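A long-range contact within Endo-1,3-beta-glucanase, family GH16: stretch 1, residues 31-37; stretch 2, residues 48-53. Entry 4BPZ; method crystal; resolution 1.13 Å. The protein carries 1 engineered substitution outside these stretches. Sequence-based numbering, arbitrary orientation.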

# COMPACT_ATOMS: atom_id res chain seq x y z
N HIS A 31 2.03 0.90 12.17
CA HIS A 31 2.79 2.15 12.38
C HIS A 31 2.26 3.22 11.41
O HIS A 31 2.05 2.94 10.24
CB HIS A 31 4.26 1.83 12.01
CG HIS A 31 5.16 3.03 12.02
ND1 HIS A 31 5.58 3.64 13.15
CD2 HIS A 31 5.67 3.75 10.96
CE1 HIS A 31 6.35 4.68 12.83
NE2 HIS A 31 6.45 4.74 11.50
N TYR A 32 2.08 4.41 11.90
CA TYR A 32 1.68 5.54 11.04
C TYR A 32 2.87 6.28 10.52
O TYR A 32 3.80 6.60 11.27
CB TYR A 32 0.86 6.50 11.80
CG TYR A 32 -0.54 6.05 12.11
CD1 TYR A 32 -0.84 5.33 13.23
CD2 TYR A 32 -1.55 6.33 11.17
CE1 TYR A 32 -2.24 4.99 13.49
CE2 TYR A 32 -2.83 5.97 11.36
CZ TYR A 32 -3.20 5.44 12.52
OH TYR A 32 -4.54 5.08 12.77
N GLN A 33 2.82 6.65 9.24
CA GLN A 33 3.74 7.66 8.71
C GLN A 33 3.02 8.95 8.67
O GLN A 33 1.92 9.11 8.11
CB GLN A 33 4.19 7.24 7.32
CG GLN A 33 5.11 6.05 7.36
CD GLN A 33 5.68 5.74 5.97
OE1 GLN A 33 5.10 5.02 5.15
NE2 GLN A 33 6.88 6.32 5.67
N VAL A 34 3.68 9.99 9.19
CA VAL A 34 3.17 11.35 9.19
C VAL A 34 4.17 12.38 8.71
O VAL A 34 3.82 13.47 8.27
CB VAL A 34 2.58 11.82 10.57
CG1 VAL A 34 1.59 10.77 11.09
CG2 VAL A 34 3.67 12.07 11.61
N ILE A 35 5.47 12.06 8.80
CA ILE A 35 6.54 13.02 8.41
C ILE A 35 6.69 12.95 6.88
O ILE A 35 6.98 11.87 6.35
CB ILE A 35 7.87 12.66 9.04
CG1 ILE A 35 7.79 12.76 10.59
CG2 ILE A 35 8.97 13.60 8.53
CD1 ILE A 35 8.97 12.01 11.24
N PRO A 36 6.54 14.08 6.15
CA PRO A 36 6.66 13.99 4.74
C PRO A 36 8.13 13.75 4.40
O PRO A 36 9.06 14.35 5.01
CB PRO A 36 6.25 15.37 4.23
CG PRO A 36 5.61 16.07 5.39
CD PRO A 36 6.04 15.35 6.65
N PRO A 37 8.42 12.91 3.39
CA PRO A 37 9.81 12.51 3.08
C PRO A 37 10.50 13.52 2.19
O PRO A 37 11.73 13.41 2.09
CB PRO A 37 9.68 11.21 2.29
CG PRO A 37 8.24 11.31 1.67
CD PRO A 37 7.43 12.02 2.72
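Stretch 2 48-53: QHYTNR

Stretch 2 lies roughly antiparallel to stretch 1 in a small, water-mediated contact that buries 330 Å² in all and has no direct hydrogen bond between the two stretches. The end-to-end directions of the touching parts are 157° apart, so the chain order reverses: Tyr32 pairs with Asn52 (CA to CA 6.0 Å) and Val34 with Tyr50 (CA to CA 5.0 Å), while Pro36 meets His49. Residues 31-32 and 49-50 are strand, and Thr51 to Arg53 continue as loop; backbone angles stay largely extended, Asn52 (-106/21) being an exception in stretch 2, as is Val34 (-132/-23) in stretch 1. At one end Asn52, chi1 p, directs its CA-to-CB bond toward stretch 1 and sets CB over one face of the Tyr32 ring, 3.6 Å from the centroid and 16° off the normal, a CH-pi contact. Beside it, Val34 CG1 packs 3.9 Å from Thr51 CA and 3.8 Å from Asn52 N. The Thr51 CA-to-CB bond points away; its OG1 accepts hydrogen bonds from Arg53 N (3.1 Å) and Arg53 NE (3.0 Å), so the Thr51 hydroxyl holds both the backbone N and the side-chain NE of Arg53. In the middle the backbones come close, Val34 CA lying 3.5 Å from Tyr50 O in a CA-H...O contact, and Gln33 O reaches the side chain at 3.3 Å from Tyr50 CB. The Tyr50 CA-to-CB bond points toward stretch 1, but the end of the side chain leads away. At the other end Pro36 CG abuts the edge of the His49 ring, 3.6 Å from CE1. Waters supply the polar links. Water 4 donates to Val34 O (3.0 Å) and Tyr50 O (2.8 Å); water 3 donates to Val34 O (2.9 Å), accepts from Tyr50 N (2.9 Å) and bonds His49 ND1 (2.8 Å). Water 1 joins Tyr32 OH (2.8 Å) to Asn52 O (3.3 Å).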

# COMPACT_ATOMS: atom_id res chain seq x y z
N GLN A 48 -1.58 15.27 -0.57
CA GLN A 48 -2.03 15.05 0.80
C GLN A 48 -0.92 15.21 1.82
O GLN A 48 0.28 14.96 1.53
CB GLN A 48 -2.71 13.69 1.03
CG GLN A 48 -1.75 12.48 1.13
CD GLN A 48 -0.97 12.20 -0.10
OE1 GLN A 48 0.22 11.75 -0.02
NE2 GLN A 48 -1.51 12.40 -1.24
N HIS A 49 -1.31 15.47 3.07
CA HIS A 49 -0.58 15.03 4.26
C HIS A 49 -1.19 13.76 4.80
O HIS A 49 -2.38 13.52 4.68
CB HIS A 49 -0.60 16.08 5.36
CG HIS A 49 0.50 17.10 5.26
ND1 HIS A 49 1.78 16.77 5.13
CD2 HIS A 49 0.45 18.49 5.30
CE1 HIS A 49 2.51 17.90 5.05
NE2 HIS A 49 1.69 18.93 5.18
N TYR A 50 -0.33 12.97 5.41
CA TYR A 50 -0.76 11.78 6.15
C TYR A 50 -0.74 12.05 7.65
O TYR A 50 0.15 12.72 8.13
CB TYR A 50 0.14 10.59 5.79
CG TYR A 50 -0.08 10.07 4.39
CD1 TYR A 50 -1.34 9.63 3.98
CD2 TYR A 50 0.98 9.94 3.48
CE1 TYR A 50 -1.54 9.09 2.72
CE2 TYR A 50 0.79 9.41 2.22
CZ TYR A 50 -0.48 8.98 1.85
OH TYR A 50 -0.69 8.42 0.60
N THR A 51 -1.78 11.59 8.35
CA THR A 51 -1.92 11.89 9.80
C THR A 51 -2.27 10.60 10.48
O THR A 51 -2.71 9.62 9.88
CB THR A 51 -2.94 13.00 10.12
OG1 THR A 51 -4.23 12.45 10.38
CG2 THR A 51 -2.95 14.09 9.09
N ASN A 52 -2.15 10.64 11.84
CA ASN A 52 -2.57 9.49 12.63
C ASN A 52 -3.88 9.73 13.36
O ASN A 52 -4.20 9.03 14.31
CB ASN A 52 -1.48 8.98 13.60
CG ASN A 52 -1.30 9.85 14.80
OD1 ASN A 52 -0.64 9.38 15.83
ND2 ASN A 52 -1.80 10.98 14.83
N ARG A 53 -4.67 10.71 12.90
CA ARG A 53 -5.89 11.08 13.54
C ARG A 53 -7.03 10.21 13.19
O ARG A 53 -7.08 9.58 12.11
CB ARG A 53 -6.26 12.54 13.20
CG ARG A 53 -5.18 13.57 13.44
CD ARG A 53 -5.65 14.89 12.92
NE ARG A 53 -5.84 14.75 11.47
CZ ARG A 53 -6.63 15.52 10.72
NH1 ARG A 53 -7.22 16.60 11.19
NH2 ARG A 53 -6.85 15.19 9.45
O HOH W 1 -6.50 6.76 13.95
O HOH W 2 -0.68 8.15 8.42
O HOH W 3 2.36 14.10 5.84
O HOH W 4 1.41 14.98 9.14